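Local coordinates for protein arylmalonate decarboxylase (Bordetella bronchiseptica, PDB 3IXL) that catalyses the decarboxylation of 2-aryl-2-methylmalonates to 2-arylpropionates and carbon dioxide, and here holds phenylacetic acid in its active site, at residues 73-78 with 185-190; 124-127 with 133-136; 165-170 with 189-194; 169-174 with 198-203. The protein carries 2 engineered substitutions. All blocks are in the same frame, centred on the assembly; numbering follows the deposited sequence.

Interaction 1. Residues 73-78 with 185-190; sequences MCTSLS and LLSSGG. Engineered in segment 73-78: Cys74 (natural residue Gly). Engineered in segment 185-190: Ser188 (natural residue Cys). With PAC (2-phenylacetic acid), chain C.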
loop_
_atom_site.group_PDB
_atom_site.type_symbol
_atom_site.label_atom_id
_atom_site.label_comp_id
_atom_site.label_asym_id
_atom_site.label_seq_id
_atom_site.Cartn_x
_atom_site.Cartn_y
_atom_site.Cartn_z
ATOM N N MET A 73 -7.195 1.262 -0.975
ATOM C CA MET A 73 -5.859 1.288 -1.564
ATOM C C MET A 73 -5.139 2.622 -1.337
ATOM O O MET A 73 -4.737 3.311 -2.283
ATOM C CB MET A 73 -5.929 0.915 -3.043
ATOM C CG MET A 73 -6.294 -0.547 -3.257
ATOM S SD MET A 73 -4.959 -1.706 -2.882
ATOM C CE MET A 73 -3.935 -1.427 -4.339
ATOM N N CYS A 74 -4.985 2.968 -0.060
ATOM C CA CYS A 74 -4.187 4.120 0.352
ATOM C C CYS A 74 -3.587 3.813 1.707
ATOM O O CYS A 74 -4.301 3.473 2.651
ATOM C CB CYS A 74 -5.025 5.394 0.438
ATOM S SG CYS A 74 -4.041 6.839 0.941
ATOM N N THR A 75 -2.262 3.898 1.792
ATOM C CA THR A 75 -1.546 3.556 3.014
ATOM C C THR A 75 -1.828 4.625 4.063
ATOM O O THR A 75 -2.303 4.326 5.167
ATOM C CB THR A 75 -0.014 3.451 2.772
ATOM O OG1 THR A 75 0.259 3.108 1.403
ATOM C CG2 THR A 75 0.605 2.413 3.702
ATOM N N SER A 76 -1.562 5.877 3.707
ATOM C CA SER A 76 -1.641 6.948 4.691
ATOM C C SER A 76 -3.064 7.256 5.161
ATOM O O SER A 76 -3.274 7.577 6.329
ATOM C CB SER A 76 -0.877 8.195 4.223
ATOM O OG SER A 76 -1.349 8.651 2.972
ATOM N N LEU A 77 -4.042 7.125 4.271
ATOM C CA LEU A 77 -5.439 7.307 4.669
ATOM C C LEU A 77 -5.813 6.290 5.739
ATOM O O LEU A 77 -6.659 6.564 6.600
ATOM C CB LEU A 77 -6.348 7.139 3.451
ATOM C CG LEU A 77 -7.768 7.643 3.344
ATOM C CD1 LEU A 77 -7.935 9.036 3.908
ATOM C CD2 LEU A 77 -8.039 7.674 1.863
ATOM N N SER A 78 -5.180 5.113 5.688
ATOM C CA SER A 78 -5.463 4.051 6.645
ATOM C C SER A 78 -4.561 4.009 7.892
ATOM O O SER A 78 -4.971 3.434 8.898
ATOM C CB SER A 78 -5.562 2.681 5.957
ATOM O OG SER A 78 -4.403 2.354 5.202
ATOM N N LEU A 185 10.433 -0.710 3.745
ATOM C CA LEU A 185 9.082 -0.346 3.340
ATOM C C LEU A 185 9.168 0.863 2.419
ATOM O O LEU A 185 9.644 1.922 2.816
ATOM C CB LEU A 185 8.197 -0.031 4.551
ATOM C CG LEU A 185 6.802 0.519 4.234
ATOM C CD1 LEU A 185 5.977 -0.495 3.446
ATOM C CD2 LEU A 185 6.088 0.899 5.532
ATOM N N LEU A 186 8.726 0.681 1.179
ATOM C CA LEU A 186 8.621 1.754 0.207
ATOM C C LEU A 186 7.156 2.189 0.204
ATOM O O LEU A 186 6.276 1.505 -0.336
ATOM C CB LEU A 186 9.094 1.266 -1.165
ATOM C CG LEU A 186 9.030 2.195 -2.380
ATOM C CD1 LEU A 186 9.709 3.550 -2.131
ATOM C CD2 LEU A 186 9.700 1.473 -3.545
ATOM N N SER A 187 6.892 3.319 0.854
ATOM C CA SER A 187 5.520 3.692 1.175
ATOM C C SER A 187 4.977 4.811 0.304
ATOM O O SER A 187 5.599 5.867 0.143
ATOM C CB SER A 187 5.371 4.040 2.661
ATOM O OG SER A 187 3.995 4.045 3.033
ATOM N N SER A 188 3.797 4.513 -0.236
ATOM C CA SER A 188 2.874 5.363 -1.005
ATOM C C SER A 188 2.424 4.603 -2.219
ATOM O O SER A 188 3.231 4.243 -3.082
ATOM C CB SER A 188 3.415 6.717 -1.440
ATOM O OG SER A 188 2.366 7.404 -2.115
ATOM N N GLY A 189 1.113 4.397 -2.283
ATOM C CA GLY A 189 0.477 3.727 -3.398
ATOM C C GLY A 189 0.408 4.596 -4.629
ATOM O O GLY A 189 -0.133 4.173 -5.650
ATOM N N GLY A 190 0.948 5.807 -4.550
ATOM C CA GLY A 190 0.965 6.711 -5.703
ATOM C C GLY A 190 2.220 6.564 -6.532
ATOM O O GLY A 190 2.302 7.094 -7.635
HETATM C C1 PAC C . -0.563 6.487 0.215
HETATM C C2 PAC C . -1.030 7.635 -0.661
HETATM C "C1'" PAC C . -1.524 7.386 -2.072
HETATM C "C2'" PAC C . -1.356 8.443 -2.971
HETATM C "C3'" PAC C . -1.782 8.333 -4.293
HETATM C "C4'" PAC C . -2.390 7.157 -4.722
HETATM C "C5'" PAC C . -2.560 6.091 -3.831
HETATM C "C6'" PAC C . -2.138 6.200 -2.502
HETATM O O1 PAC C . -0.513 5.291 -0.188
HETATM O O2 PAC C . -0.219 6.816 1.385
#
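The carboxylate pocket of the active site forms where Thr75, at the start of helix 75-79, faces Ser187, Ser188 and Gly189 at the end of strand 183-187. Direct touching is slight: the methyl CG2 of Thr75 approaches OG of Ser187 at 3.8 Å, while that hydroxyl is bonded to Tyr126. What joins the two segments is chiefly the bound phenylacetic acid. Its O1 takes three bonds, from Thr75 N, from Thr75 OG1 at 2.8 Å and, almost perfectly straight at 179°, from Gly189 N. Its O2 is met by Ser76 N at 2.8 Å, by Ser76 OG at 2.7 Å and by Tyr126 OH. Two main-chain N-H groups at a helix start thus face the acid, and the helix dipole would probably favour its negative charge. Ser211 bonds to Thr75 OG1 from a second shell. The engineered Cys74 and Ser188 approach the ligand's alpha carbon, C2, from opposite sides, Cys74 SG lying 3.5 Å from C2 and Ser188 OG 3.7 Å from it. Cys74, the N-cap residue, swings SG away from its main-chain nitrogen (chi1 -180°) to accept from Leu77 N. Ser188 OG accepts from Gly190 N in an ST turn. The opposed placement is consistent with this engineered enzyme's inverted enantioselectivity, and a carboxylate held by three bonds on each oxygen is typical of the dioxyanion hole of arylmalonate decarboxylase.

Interaction 2. Residues 124-127 with 133-136; sequences TAYI and RLAA. With PAC (2-phenylacetic acid), chain C.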
loop_
_atom_site.group_PDB
_atom_site.type_symbol
_atom_site.label_atom_id
_atom_site.label_comp_id
_atom_site.label_asym_id
_atom_site.label_seq_id
_atom_site.Cartn_x
_atom_site.Cartn_y
_atom_site.Cartn_z
ATOM N N THR A 124 9.942 6.726 1.712
ATOM C CA THR A 124 8.555 7.159 1.487
ATOM C C THR A 124 8.455 8.359 0.565
ATOM O O THR A 124 9.449 9.056 0.318
ATOM C CB THR A 124 7.827 7.544 2.785
ATOM O OG1 THR A 124 8.102 8.923 3.076
ATOM C CG2 THR A 124 8.225 6.642 3.960
ATOM N N ALA A 125 7.234 8.611 0.088
ATOM C CA ALA A 125 6.958 9.746 -0.765
ATOM C C ALA A 125 6.606 10.989 0.055
ATOM O O ALA A 125 6.483 12.063 -0.515
ATOM C CB ALA A 125 5.815 9.412 -1.714
ATOM N N TYR A 126 6.438 10.826 1.368
ATOM C CA TYR A 126 5.664 11.792 2.172
ATOM C C TYR A 126 6.430 12.927 2.818
ATOM O O TYR A 126 7.659 12.899 2.918
ATOM C CB TYR A 126 4.950 11.076 3.317
ATOM C CG TYR A 126 4.243 9.784 3.002
ATOM C CD1 TYR A 126 4.555 8.621 3.705
ATOM C CD2 TYR A 126 3.220 9.738 2.061
ATOM C CE1 TYR A 126 3.883 7.433 3.456
ATOM C CE2 TYR A 126 2.539 8.547 1.796
ATOM C CZ TYR A 126 2.884 7.404 2.510
ATOM O OH TYR A 126 2.219 6.212 2.281
ATOM N N ILE A 127 5.659 13.913 3.286
ATOM C CA ILE A 127 6.165 14.926 4.232
ATOM C C ILE A 127 6.211 14.342 5.651
ATOM O O ILE A 127 5.579 13.322 5.936
ATOM C CB ILE A 127 5.361 16.260 4.189
ATOM C CG1 ILE A 127 3.886 16.046 4.557
ATOM C CG2 ILE A 127 5.496 16.910 2.805
ATOM C CD1 ILE A 127 3.094 17.362 4.758
ATOM N N ARG A 133 3.667 9.618 11.551
ATOM C CA ARG A 133 2.482 8.791 11.766
ATOM C C ARG A 133 2.702 7.359 11.285
ATOM O O ARG A 133 2.252 6.405 11.924
ATOM C CB ARG A 133 1.264 9.417 11.085
ATOM C CG ARG A 133 0.817 10.732 11.739
ATOM C CD ARG A 133 -0.133 11.497 10.838
ATOM N NE ARG A 133 -0.404 12.866 11.286
ATOM C CZ ARG A 133 -1.577 13.304 11.731
ATOM N NH1 ARG A 133 -2.626 12.494 11.822
ATOM N NH2 ARG A 133 -1.690 14.578 12.085
ATOM N N LEU A 134 3.417 7.200 10.172
ATOM C CA LEU A 134 3.779 5.879 9.689
ATOM C C LEU A 134 4.645 5.158 10.719
ATOM O O LEU A 134 4.353 4.017 11.082
ATOM C CB LEU A 134 4.508 5.978 8.344
ATOM C CG LEU A 134 5.080 4.673 7.772
ATOM C CD1 LEU A 134 4.010 3.616 7.586
ATOM C CD2 LEU A 134 5.816 4.919 6.459
ATOM N N ALA A 135 5.693 5.823 11.205
ATOM C CA ALA A 135 6.556 5.212 12.226
ATOM C C ALA A 135 5.792 4.817 13.484
ATOM O O ALA A 135 6.019 3.729 14.033
ATOM C CB ALA A 135 7.726 6.132 12.568
ATOM N N ALA A 136 4.874 5.674 13.926
ATOM C CA ALA A 136 4.065 5.382 15.114
ATOM C C ALA A 136 3.151 4.175 14.895
ATOM O O ALA A 136 3.007 3.318 15.784
ATOM C CB ALA A 136 3.259 6.601 15.529
HETATM C C1 PAC C . -0.563 6.487 0.215
HETATM C C2 PAC C . -1.030 7.635 -0.661
HETATM C "C1'" PAC C . -1.524 7.386 -2.072
HETATM C "C2'" PAC C . -1.356 8.443 -2.971
HETATM C "C3'" PAC C . -1.782 8.333 -4.293
HETATM C "C4'" PAC C . -2.390 7.157 -4.722
HETATM C "C5'" PAC C . -2.560 6.091 -3.831
HETATM C "C6'" PAC C . -2.138 6.200 -2.502
HETATM O O1 PAC C . -0.513 5.291 -0.188
HETATM O O2 PAC C . -0.219 6.816 1.385
#
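Thr124 and Leu134 are turned to meet by their first torsions: at Thr124 a chi1 of 86° puts OG1 between the main-chain nitrogen and the carbonyl carbon and leaves CG2 anti to the carbonyl carbon, and at Leu134 CG runs anti to its nitrogen (chi1 174°). The two side chains then reach toward each other tip to tip, Thr124 CG2 standing 3.9 Å from Leu134 CD2. The same leucine methyl comes up to the edge of the Tyr126 ring, near its plane, with CD2 of Leu134 4.4 Å from CE1 of Tyr126. The phenol's other partner at the edge is the ligand: Tyr126 OH donates to O2 of phenylacetic acid at 2.7 Å, and CE2 of Tyr126 lies 3.3 Å from that oxygen. The main chain of Tyr126 is held by an ST turn, in which Thr124 OG1 accepts from Tyr126 N at 3.1 Å. Asn131, in helix 128-140, bonds to that threonine oxygen as well, tying the turn to the helix that follows it. The threonine thus divides its work, methyl to the leucine and hydroxyl to the turn, and Tyr126 OH, with Ser187 OG as a further partner, is gripped by two bonds that should limit its movement while one leucine methyl lies at its carbon edge.

Interaction 3. Residues 165-170 with 189-194; sequences ATLVDL and GGLLTL. With PAC (2-phenylacetic acid), chain C.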
loop_
_atom_site.group_PDB
_atom_site.type_symbol
_atom_site.label_atom_id
_atom_site.label_comp_id
_atom_site.label_asym_id
_atom_site.label_seq_id
_atom_site.Cartn_x
_atom_site.Cartn_y
_atom_site.Cartn_z
ATOM N N ALA A 165 14.708 5.009 -11.083
ATOM C CA ALA A 165 16.049 5.162 -10.513
ATOM C C ALA A 165 16.062 6.016 -9.243
ATOM O O ALA A 165 16.832 5.752 -8.321
ATOM C CB ALA A 165 17.013 5.723 -11.555
ATOM N N THR A 166 15.196 7.025 -9.201
ATOM C CA THR A 166 15.036 7.834 -8.000
ATOM C C THR A 166 14.531 6.967 -6.844
ATOM O O THR A 166 14.983 7.103 -5.710
ATOM C CB THR A 166 14.069 9.003 -8.261
ATOM O OG1 THR A 166 14.665 9.894 -9.218
ATOM C CG2 THR A 166 13.758 9.778 -6.974
ATOM N N LEU A 167 13.596 6.068 -7.140
ATOM C CA LEU A 167 13.052 5.195 -6.102
ATOM C C LEU A 167 14.069 4.155 -5.624
ATOM O O LEU A 167 14.152 3.866 -4.428
ATOM C CB LEU A 167 11.777 4.505 -6.601
ATOM C CG LEU A 167 10.608 5.448 -6.890
ATOM C CD1 LEU A 167 9.503 4.725 -7.631
ATOM C CD2 LEU A 167 10.097 6.082 -5.587
ATOM N N VAL A 168 14.859 3.612 -6.550
ATOM C CA VAL A 168 15.923 2.690 -6.159
ATOM C C VAL A 168 16.901 3.397 -5.213
ATOM O O VAL A 168 17.288 2.862 -4.174
ATOM C CB VAL A 168 16.691 2.123 -7.391
ATOM C CG1 VAL A 168 17.965 1.373 -6.957
ATOM C CG2 VAL A 168 15.780 1.218 -8.222
ATOM N N ASP A 169 17.305 4.603 -5.595
ATOM C CA ASP A 169 18.234 5.378 -4.784
ATOM C C ASP A 169 17.655 5.729 -3.409
ATOM O O ASP A 169 18.367 5.693 -2.402
ATOM C CB ASP A 169 18.628 6.649 -5.524
ATOM C CG ASP A 169 19.484 7.550 -4.688
ATOM O OD1 ASP A 169 20.664 7.198 -4.474
ATOM O OD2 ASP A 169 18.967 8.594 -4.235
ATOM N N LEU A 170 16.367 6.074 -3.364
ATOM C CA LEU A 170 15.704 6.368 -2.092
ATOM C C LEU A 170 15.764 5.176 -1.131
ATOM O O LEU A 170 16.054 5.331 0.056
ATOM C CB LEU A 170 14.252 6.744 -2.358
ATOM C CG LEU A 170 13.429 7.229 -1.163
ATOM C CD1 LEU A 170 13.891 8.609 -0.691
ATOM C CD2 LEU A 170 11.944 7.255 -1.540
ATOM N N GLY A 189 1.113 4.397 -2.283
ATOM C CA GLY A 189 0.477 3.727 -3.398
ATOM C C GLY A 189 0.408 4.596 -4.629
ATOM O O GLY A 189 -0.133 4.173 -5.650
ATOM N N GLY A 190 0.948 5.807 -4.550
ATOM C CA GLY A 190 0.965 6.711 -5.703
ATOM C C GLY A 190 2.220 6.564 -6.532
ATOM O O GLY A 190 2.302 7.094 -7.635
ATOM N N LEU A 191 3.185 5.831 -5.995
ATOM C CA LEU A 191 4.459 5.604 -6.660
ATOM C C LEU A 191 4.378 4.413 -7.596
ATOM O O LEU A 191 3.679 3.434 -7.315
ATOM C CB LEU A 191 5.547 5.355 -5.613
ATOM C CG LEU A 191 5.829 6.496 -4.631
ATOM C CD1 LEU A 191 6.762 6.020 -3.532
ATOM C CD2 LEU A 191 6.408 7.703 -5.356
ATOM N N LEU A 192 5.105 4.504 -8.705
ATOM C CA LEU A 192 5.213 3.405 -9.658
ATOM C C LEU A 192 6.532 2.698 -9.399
ATOM O O LEU A 192 7.593 3.120 -9.857
ATOM C CB LEU A 192 5.087 3.916 -11.102
ATOM C CG LEU A 192 3.703 4.488 -11.426
ATOM C CD1 LEU A 192 3.722 5.343 -12.689
ATOM C CD2 LEU A 192 2.655 3.379 -11.536
ATOM N N THR A 193 6.442 1.612 -8.644
ATOM C CA THR A 193 7.601 0.994 -8.009
ATOM C C THR A 193 7.994 -0.371 -8.561
ATOM O O THR A 193 8.971 -0.951 -8.092
ATOM C CB THR A 193 7.349 0.788 -6.500
ATOM O OG1 THR A 193 6.291 -0.167 -6.309
ATOM C CG2 THR A 193 6.975 2.108 -5.824
ATOM N N LEU A 194 7.234 -0.900 -9.522
ATOM C CA LEU A 194 7.440 -2.298 -9.917
ATOM C C LEU A 194 8.830 -2.618 -10.466
ATOM O O LEU A 194 9.337 -3.717 -10.245
ATOM C CB LEU A 194 6.346 -2.776 -10.886
ATOM C CG LEU A 194 4.963 -3.041 -10.277
ATOM C CD1 LEU A 194 3.995 -3.438 -11.368
ATOM C CD2 LEU A 194 5.011 -4.112 -9.212
HETATM C C1 PAC C . -0.563 6.487 0.215
HETATM C C2 PAC C . -1.030 7.635 -0.661
HETATM C "C1'" PAC C . -1.524 7.386 -2.072
HETATM C "C2'" PAC C . -1.356 8.443 -2.971
HETATM C "C3'" PAC C . -1.782 8.333 -4.293
HETATM C "C4'" PAC C . -2.390 7.157 -4.722
HETATM C "C5'" PAC C . -2.560 6.091 -3.831
HETATM C "C6'" PAC C . -2.138 6.200 -2.502
HETATM O O1 PAC C . -0.513 5.291 -0.188
HETATM O O2 PAC C . -0.219 6.816 1.385
#
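Leu167 meets a flat group in the peptide that joins Leu192 to Thr193: its methyl CD1 lies well out of the peptide plane and beyond the carbonyl oxygen, 3.3 Å from Leu192 O. That close approach to a carbonyl oxygen marks tight packing. Earlier in the same loop another peptide, that of Gly189 and Gly190, lies parallel to the phenyl ring of phenylacetic acid and over its face, with Gly190 N some 3.4 Å above the ring plane near its centre. The absence of a side chain at either glycine allows this close cover. The other methyl of Leu167, CD2, goes to Leu191, whose CD1 is 3.9 Å away, and the two leucines cross obliquely. In Leu167 a chi1 of -65° carries CG toward the loop, where the two methyls branch to different partners, one to Leu191 and the other to the peptide. CD1 also comes within 4.1 Å of CG2 of Thr193, whose hydroxyl is bonded to Ser210. The leucine of helix 164-176 therefore packs against the loop between strand 183-187 and helix 196-204. Ala196 of that helix also touches Leu167, while Pro213 of helix 211-222 lies against Thr193.

Interaction 4. Residues 169-174 with 198-203; sequences DLCVRA and PEVERR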
loop_
_atom_site.group_PDB
_atom_site.type_symbol
_atom_site.label_atom_id
_atom_site.label_comp_id
_atom_site.label_asym_id
_atom_site.label_seq_id
_atom_site.Cartn_x
_atom_site.Cartn_y
_atom_site.Cartn_z
ATOM N N ASP A 169 17.305 4.603 -5.595
ATOM C CA ASP A 169 18.234 5.378 -4.784
ATOM C C ASP A 169 17.655 5.729 -3.409
ATOM O O ASP A 169 18.367 5.693 -2.402
ATOM C CB ASP A 169 18.628 6.649 -5.524
ATOM C CG ASP A 169 19.484 7.550 -4.688
ATOM O OD1 ASP A 169 20.664 7.198 -4.474
ATOM O OD2 ASP A 169 18.967 8.594 -4.235
ATOM N N LEU A 170 16.367 6.074 -3.364
ATOM C CA LEU A 170 15.704 6.368 -2.092
ATOM C C LEU A 170 15.764 5.176 -1.131
ATOM O O LEU A 170 16.054 5.331 0.056
ATOM C CB LEU A 170 14.252 6.744 -2.358
ATOM C CG LEU A 170 13.429 7.229 -1.163
ATOM C CD1 LEU A 170 13.891 8.609 -0.691
ATOM C CD2 LEU A 170 11.944 7.255 -1.540
ATOM N N CYS A 171 15.473 3.987 -1.649
ATOM C CA CYS A 171 15.543 2.767 -0.844
ATOM C C CYS A 171 16.954 2.474 -0.358
ATOM O O CYS A 171 17.143 2.131 0.813
ATOM C CB CYS A 171 15.033 1.581 -1.647
ATOM S SG CYS A 171 13.249 1.592 -1.945
ATOM N N VAL A 172 17.925 2.608 -1.259
ATOM C CA VAL A 172 19.317 2.343 -0.901
ATOM C C VAL A 172 19.786 3.329 0.175
ATOM O O VAL A 172 20.399 2.914 1.167
ATOM C CB VAL A 172 20.241 2.366 -2.138
ATOM C CG1 VAL A 172 21.708 2.253 -1.713
ATOM C CG2 VAL A 172 19.890 1.240 -3.097
ATOM N N ARG A 173 19.472 4.618 0.007
ATOM C CA ARG A 173 19.868 5.620 1.013
ATOM C C ARG A 173 19.196 5.374 2.372
ATOM O O ARG A 173 19.832 5.486 3.418
ATOM C CB ARG A 173 19.637 7.048 0.516
ATOM C CG ARG A 173 20.614 7.466 -0.589
ATOM C CD ARG A 173 20.516 8.944 -0.945
ATOM N NE ARG A 173 19.252 9.311 -1.580
ATOM C CZ ARG A 173 18.280 9.993 -0.979
ATOM N NH1 ARG A 173 18.427 10.391 0.282
ATOM N NH2 ARG A 173 17.161 10.284 -1.629
ATOM N N ALA A 174 17.920 4.993 2.362
ATOM C CA ALA A 174 17.213 4.680 3.610
ATOM C C ALA A 174 17.840 3.483 4.322
ATOM O O ALA A 174 18.011 3.487 5.542
ATOM C CB ALA A 174 15.734 4.428 3.339
ATOM N N PRO A 198 12.694 -5.205 -7.695
ATOM C CA PRO A 198 13.706 -6.255 -7.891
ATOM C C PRO A 198 15.132 -5.718 -7.911
ATOM O O PRO A 198 16.051 -6.434 -7.534
ATOM C CB PRO A 198 13.336 -6.868 -9.253
ATOM C CG PRO A 198 12.521 -5.823 -9.943
ATOM C CD PRO A 198 11.764 -5.118 -8.839
ATOM N N GLU A 199 15.318 -4.479 -8.348
ATOM C CA GLU A 199 16.660 -3.899 -8.392
ATOM C C GLU A 199 17.183 -3.642 -6.979
ATOM O O GLU A 199 18.334 -3.953 -6.662
ATOM C CB GLU A 199 16.642 -2.618 -9.224
ATOM C CG GLU A 199 17.967 -1.846 -9.307
ATOM C CD GLU A 199 19.116 -2.608 -9.949
ATOM O OE1 GLU A 199 20.247 -2.092 -9.866
ATOM O OE2 GLU A 199 18.910 -3.698 -10.525
ATOM N N VAL A 200 16.338 -3.098 -6.108
ATOM C CA VAL A 200 16.734 -2.892 -4.719
ATOM C C VAL A 200 17.041 -4.216 -4.026
ATOM O O VAL A 200 18.058 -4.333 -3.335
ATOM C CB VAL A 200 15.654 -2.129 -3.915
ATOM C CG1 VAL A 200 16.042 -2.013 -2.458
ATOM C CG2 VAL A 200 15.433 -0.738 -4.491
ATOM N N GLU A 201 16.171 -5.208 -4.211
ATOM C CA GLU A 201 16.379 -6.523 -3.592
ATOM C C GLU A 201 17.674 -7.185 -4.080
ATOM O O GLU A 201 18.399 -7.789 -3.280
ATOM C CB GLU A 201 15.162 -7.432 -3.812
ATOM C CG GLU A 201 13.931 -6.955 -3.025
ATOM C CD GLU A 201 12.738 -7.892 -3.091
ATOM O OE1 GLU A 201 12.699 -8.777 -3.974
ATOM O OE2 GLU A 201 11.827 -7.714 -2.253
ATOM N N ARG A 202 17.957 -7.052 -5.379
ATOM C CA ARG A 202 19.192 -7.570 -5.982
ATOM C C ARG A 202 20.420 -6.921 -5.343
ATOM O O ARG A 202 21.376 -7.606 -4.953
ATOM C CB ARG A 202 19.193 -7.288 -7.490
ATOM C CG ARG A 202 20.422 -7.815 -8.242
ATOM C CD ARG A 202 20.517 -7.206 -9.656
ATOM N NE ARG A 202 20.900 -5.793 -9.677
ATOM C CZ ARG A 202 22.147 -5.345 -9.579
ATOM N NH1 ARG A 202 23.153 -6.197 -9.434
ATOM N NH2 ARG A 202 22.388 -4.042 -9.617
ATOM N N ARG A 203 20.401 -5.600 -5.253
ATOM C CA ARG A 203 21.568 -4.857 -4.774
ATOM C C ARG A 203 21.826 -5.006 -3.284
ATOM O O ARG A 203 22.983 -5.060 -2.856
ATOM C CB ARG A 203 21.444 -3.381 -5.132
ATOM C CG ARG A 203 21.634 -3.089 -6.609
ATOM C CD ARG A 203 21.562 -1.602 -6.895
ATOM N NE ARG A 203 22.462 -0.828 -6.039
ATOM C CZ ARG A 203 22.525 0.502 -6.023
ATOM N NH1 ARG A 203 21.745 1.224 -6.821
ATOM N NH2 ARG A 203 23.373 1.113 -5.203
#
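The apolar part of the contact is Cys171 against Val200, the pair whose CA atoms come nearest. CB of Cys171 rests between the two methyls of Val200, at 3.7 Å from CG2 and 3.8 Å from CG1. The Cys171 sulfur, beside its own main-chain nitrogen (chi1 -70°), is farther off, 4.1 Å from Val200 CG2.

A methyl-on-guanidinium contact follows one step outward. CG2 of Val172 sits 3.9 Å above the guanidinium plane of Arg203, over its centre, and the two side chains cross at about a right angle. A bend at chi3 (52°) of Arg203 brings the flat group across the valine. These helices, 164-176 and 196-204, precede and follow strand 183-187 of a parallel sheet in this alpha/beta fold, and Cys171 and Val200 both touch Ile184 of that strand.

Charge pairing, by contrast, stays within each helix. Arg173 NE donates to Asp169 OD2 at 2.8 Å, one turn back, nearly straight yet meeting the carboxylate from above its plane. On the other helix Arg202 grips Glu199 side-on, with NH2 2.9 Å from OE1 and NE 3.0 Å from OE2.

The four contacts grade from the active site to the rim of one fold. Interaction 1 is joined through the ligand's polar bonds; interaction 2 is apolar across its segments, with Tyr126 bonding both to the ligand and to strand 183-187 of interaction 1. Interaction 3 is also mainly buried, with Leu192 exposed at its margin; it shares Gly189 and Gly190 with interaction 1, so the loop that covers the ligand is itself backed by helix 164-176. Interaction 4 uses that same helix farther along, about 18 Å from the chain's centre to the contact's centre, where a buried apolar pair gives way to an exposed arginine. Leu186 touches Thr193 of interaction 3 and Cys171 of interaction 4.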